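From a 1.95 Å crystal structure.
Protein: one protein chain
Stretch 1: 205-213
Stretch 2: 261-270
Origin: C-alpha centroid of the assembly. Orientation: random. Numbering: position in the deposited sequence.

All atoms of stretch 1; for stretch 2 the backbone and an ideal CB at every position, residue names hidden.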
# COMPACT_ATOMS: atom_id res chain seq x y z
N SER A 205 -10.82 4.77 -23.16
CA SER A 205 -11.97 5.38 -22.50
C SER A 205 -13.28 5.08 -23.22
O SER A 205 -14.34 5.52 -22.78
CB SER A 205 -11.78 6.90 -22.41
OG SER A 205 -11.85 7.50 -23.69
N LYS A 206 -13.19 4.33 -24.32
CA LYS A 206 -14.37 3.97 -25.11
C LYS A 206 -14.71 2.49 -24.91
O LYS A 206 -15.79 2.03 -25.30
CB LYS A 206 -14.09 4.26 -26.59
CG LYS A 206 -15.29 4.74 -27.40
CD LYS A 206 -16.32 3.65 -27.63
CE LYS A 206 -17.32 4.05 -28.71
NZ LYS A 206 -18.02 5.32 -28.40
N GLN A 207 -13.79 1.75 -24.29
CA GLN A 207 -14.00 0.32 -24.03
C GLN A 207 -14.86 0.15 -22.79
O GLN A 207 -14.40 -0.35 -21.76
CB GLN A 207 -12.65 -0.38 -23.82
CG GLN A 207 -11.85 -0.62 -25.09
CD GLN A 207 -10.58 -1.40 -24.82
OE1 GLN A 207 -9.64 -0.89 -24.20
NE2 GLN A 207 -10.55 -2.65 -25.27
N TYR A 208 -16.12 0.56 -22.91
CA TYR A 208 -17.08 0.50 -21.83
C TYR A 208 -16.99 -0.76 -20.97
O TYR A 208 -16.89 -0.67 -19.75
CB TYR A 208 -18.49 0.65 -22.40
CG TYR A 208 -18.68 1.97 -23.13
CD1 TYR A 208 -19.69 2.12 -24.09
CD2 TYR A 208 -17.85 3.05 -22.87
CE1 TYR A 208 -19.85 3.33 -24.77
CE2 TYR A 208 -18.01 4.26 -23.54
CZ TYR A 208 -19.00 4.39 -24.49
OH TYR A 208 -19.14 5.58 -25.15
N THR A 209 -17.03 -1.91 -21.62
CA THR A 209 -16.96 -3.18 -20.91
C THR A 209 -15.71 -3.28 -20.02
O THR A 209 -15.79 -3.71 -18.87
CB THR A 209 -16.99 -4.35 -21.91
OG1 THR A 209 -16.89 -5.60 -21.21
CG2 THR A 209 -15.85 -4.23 -22.92
N LEU A 210 -14.56 -2.87 -20.55
CA LEU A 210 -13.30 -2.94 -19.80
C LEU A 210 -13.34 -2.07 -18.55
O LEU A 210 -13.11 -2.55 -17.43
CB LEU A 210 -12.14 -2.47 -20.69
CG LEU A 210 -10.74 -3.09 -20.55
CD1 LEU A 210 -9.72 -2.07 -21.02
CD2 LEU A 210 -10.46 -3.51 -19.12
N ILE A 211 -13.63 -0.78 -18.74
CA ILE A 211 -13.70 0.16 -17.63
C ILE A 211 -14.65 -0.36 -16.55
O ILE A 211 -14.33 -0.31 -15.36
CB ILE A 211 -14.18 1.56 -18.11
CG1 ILE A 211 -13.07 2.23 -18.93
CG2 ILE A 211 -14.51 2.45 -16.92
CD1 ILE A 211 -12.67 1.48 -20.16
N SER A 212 -15.79 -0.88 -16.97
CA SER A 212 -16.78 -1.42 -16.04
C SER A 212 -16.20 -2.53 -15.16
O SER A 212 -16.38 -2.52 -13.93
CB SER A 212 -17.98 -1.96 -16.81
OG SER A 212 -18.91 -2.56 -15.93
N LYS A 213 -15.52 -3.49 -15.78
CA LYS A 213 -14.92 -4.61 -15.05
C LYS A 213 -13.82 -4.15 -14.09
O LYS A 213 -13.75 -4.62 -12.95
CB LYS A 213 -14.36 -5.64 -16.04
CG LYS A 213 -15.37 -6.06 -17.09
CD LYS A 213 -14.79 -7.01 -18.13
CE LYS A 213 -14.69 -8.43 -17.60
NZ LYS A 213 -14.43 -9.38 -18.71
N UNK A 261 -22.53 2.31 -14.43
CA UNK A 261 -22.67 3.30 -15.48
C UNK A 261 -22.08 2.80 -16.79
O UNK A 261 -22.76 2.77 -17.82
CB UNK A 261 -22.00 4.61 -15.06
N UNK A 262 -20.81 2.40 -16.76
CA UNK A 262 -20.17 1.92 -17.97
C UNK A 262 -20.80 0.66 -18.54
O UNK A 262 -20.86 0.49 -19.76
CB UNK A 262 -18.69 1.66 -17.69
N UNK A 263 -21.29 -0.23 -17.68
CA UNK A 263 -21.93 -1.44 -18.17
C UNK A 263 -23.23 -1.03 -18.87
O UNK A 263 -23.68 -1.69 -19.82
CB UNK A 263 -22.19 -2.43 -17.03
N UNK A 264 -23.82 0.07 -18.41
CA UNK A 264 -25.04 0.57 -19.01
C UNK A 264 -24.76 1.12 -20.39
O UNK A 264 -25.53 0.88 -21.32
CB UNK A 264 -25.68 1.64 -18.13
N UNK A 265 -23.67 1.87 -20.52
CA UNK A 265 -23.30 2.44 -21.81
C UNK A 265 -23.05 1.31 -22.81
O UNK A 265 -23.22 1.48 -24.02
CB UNK A 265 -22.06 3.33 -21.68
N UNK A 266 -22.64 0.16 -22.30
CA UNK A 266 -22.39 -1.01 -23.13
C UNK A 266 -23.72 -1.61 -23.57
O UNK A 266 -23.90 -1.96 -24.74
CB UNK A 266 -21.55 -2.04 -22.38
N UNK A 267 -24.65 -1.73 -22.63
CA UNK A 267 -25.97 -2.29 -22.92
C UNK A 267 -26.67 -1.47 -24.00
O UNK A 267 -27.37 -2.02 -24.85
CB UNK A 267 -26.83 -2.34 -21.65
N UNK A 268 -26.49 -0.15 -23.96
CA UNK A 268 -27.10 0.73 -24.95
C UNK A 268 -26.43 0.50 -26.29
O UNK A 268 -27.05 0.64 -27.34
CB UNK A 268 -26.99 2.20 -24.53
N UNK A 269 -25.15 0.14 -26.24
CA UNK A 269 -24.36 -0.12 -27.43
C UNK A 269 -24.85 -1.43 -28.06
O UNK A 269 -24.74 -1.63 -29.26
CB UNK A 269 -22.87 -0.19 -27.10
N UNK A 270 -25.41 -2.31 -27.23
CA UNK A 270 -25.93 -3.59 -27.68
C UNK A 270 -27.43 -3.48 -27.93
O UNK A 270 -28.13 -4.48 -28.03
CB UNK A 270 -25.63 -4.69 -26.66

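The two helices run nearly antiparallel, at 156° between their N-to-C directions, and their axes approach to 7.8 Å, so positions of stretch 2 meet stretch 1 in reverse order.

Position 261 points sideways, with nothing of stretch 1 near its ideal CB, and many side chains would do; it is Tyr 261, which makes no contact here.

Position 262 is the most constrained. Its CA lies 5.1 Å from the CA of Ser 212, and its CA-to-CB bond points toward stretch 1, the ideal CB lying 3.6 Å from Tyr 208 O and 4.3 Å from Ile 211 CG2. The site is close-packed and mixed, its apolar part supplied by Ile 211 CG2 and the Tyr 208 ring, and a flat or slender apolar side chain would suit it. The residue is Tyr 262, in the m rotamer. Its ring receives Ile 211 CG2 over one face, 3.5 Å from that methyl carbon to the ring centroid, a CH-pi contact, while Tyr 208 CD2 approaches the ring edge, 3.8 Å from Tyr 262 CD1.

Position 263 points sideways, its ideal CB 3.5 Å from Ser 212 OG. Polar or apolar residues could be accommodated; His 263, in the t rotamer, makes its closest contact with Ser 212 OG through CB, without a hydrogen bond between the two side chains.

Position 264 points away from stretch 1, and its ideal CB would lie 3.1 Å from the carbonyl oxygen of position 261, so a small residue, glycine or alanine, would suit. It is Gly 264.

Position 265 points toward stretch 1, its ideal CB 3.6 Å from Tyr 208 CD1. An apolar side chain, aliphatic or aromatic, would suit. Leu 265 places CB over one face of the Tyr 208 ring, 3.9 Å from CB to the ring centroid, in a CH-pi contact.

At 266 the bond points sideways, and several medium-sized side chains would fit. His 266 packs its CB against Tyr 208 CB at 4.1 Å.

Positions 267 and 268 find nothing of stretch 1 near their ideal CB atoms; they are Leu 267 and Glu 268.

Position 269 points toward stretch 1, yet its ideal CB is 4.9 Å from Tyr 208 CD1, leaving room for a long chain, and the amine of Lys 206 favours an acid. Glu 269 brings OE2 to 4.6 Å from Lys 206 NZ, too far for a salt bridge, and 3.6 Å from Tyr 208 CE1. A water donates to Glu 269 OE1 (2.6 Å from the water O) and, weakly, to Lys 206 O.

Position 270 is out of reach and could be almost anything; it is Glu 270.

Stretch 2, residues 261-270: YYHGLHLEEE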
# COMPACT_ATOMS: atom_id res chain seq x y z
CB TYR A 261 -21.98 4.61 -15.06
CG TYR A 261 -21.79 5.62 -16.17
CD1 TYR A 261 -22.88 6.12 -16.89
CD2 TYR A 261 -20.53 6.10 -16.49
CE1 TYR A 261 -22.71 7.07 -17.89
CE2 TYR A 261 -20.34 7.05 -17.49
CZ TYR A 261 -21.44 7.53 -18.19
OH TYR A 261 -21.25 8.47 -19.17
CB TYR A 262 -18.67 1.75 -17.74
CG TYR A 262 -17.94 3.07 -17.85
CD1 TYR A 262 -17.67 3.63 -19.10
CD2 TYR A 262 -17.58 3.79 -16.71
CE1 TYR A 262 -17.07 4.88 -19.21
CE2 TYR A 262 -16.98 5.03 -16.81
CZ TYR A 262 -16.73 5.57 -18.06
OH TYR A 262 -16.14 6.81 -18.17
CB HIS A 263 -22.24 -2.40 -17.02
CG HIS A 263 -22.91 -3.67 -17.45
ND1 HIS A 263 -24.25 -3.90 -17.28
CD2 HIS A 263 -22.42 -4.77 -18.08
CE1 HIS A 263 -24.56 -5.08 -17.78
NE2 HIS A 263 -23.47 -5.63 -18.27
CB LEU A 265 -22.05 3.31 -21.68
CG LEU A 265 -22.19 4.60 -20.88
CD1 LEU A 265 -20.89 5.37 -20.91
CD2 LEU A 265 -23.32 5.46 -21.46
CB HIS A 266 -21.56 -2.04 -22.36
CG HIS A 266 -21.64 -3.42 -22.93
ND1 HIS A 266 -22.36 -4.43 -22.33
CD2 HIS A 266 -21.11 -3.95 -24.06
CE1 HIS A 266 -22.28 -5.52 -23.08
NE2 HIS A 266 -21.53 -5.25 -24.13
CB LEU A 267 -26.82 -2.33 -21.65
CG LEU A 267 -26.30 -3.26 -20.55
CD1 LEU A 267 -27.22 -3.18 -19.34
CD2 LEU A 267 -26.24 -4.68 -21.08
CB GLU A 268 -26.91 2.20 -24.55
CG GLU A 268 -27.17 3.17 -25.69
CD GLU A 268 -26.92 4.61 -25.31
OE1 GLU A 268 -25.89 4.89 -24.66
OE2 GLU A 268 -27.75 5.47 -25.68
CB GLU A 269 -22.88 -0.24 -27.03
CG GLU A 269 -21.88 0.08 -28.13
CD GLU A 269 -20.45 0.11 -27.62
OE1 GLU A 269 -19.96 -0.93 -27.13
OE2 GLU A 269 -19.81 1.18 -27.70
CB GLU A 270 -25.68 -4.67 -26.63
CG GLU A 270 -24.23 -4.91 -26.28
CD GLU A 270 -23.46 -5.61 -27.39
OE1 GLU A 270 -23.28 -5.02 -28.47
OE2 GLU A 270 -23.03 -6.76 -27.16
O HOH W 1 -17.73 -0.69 -25.79
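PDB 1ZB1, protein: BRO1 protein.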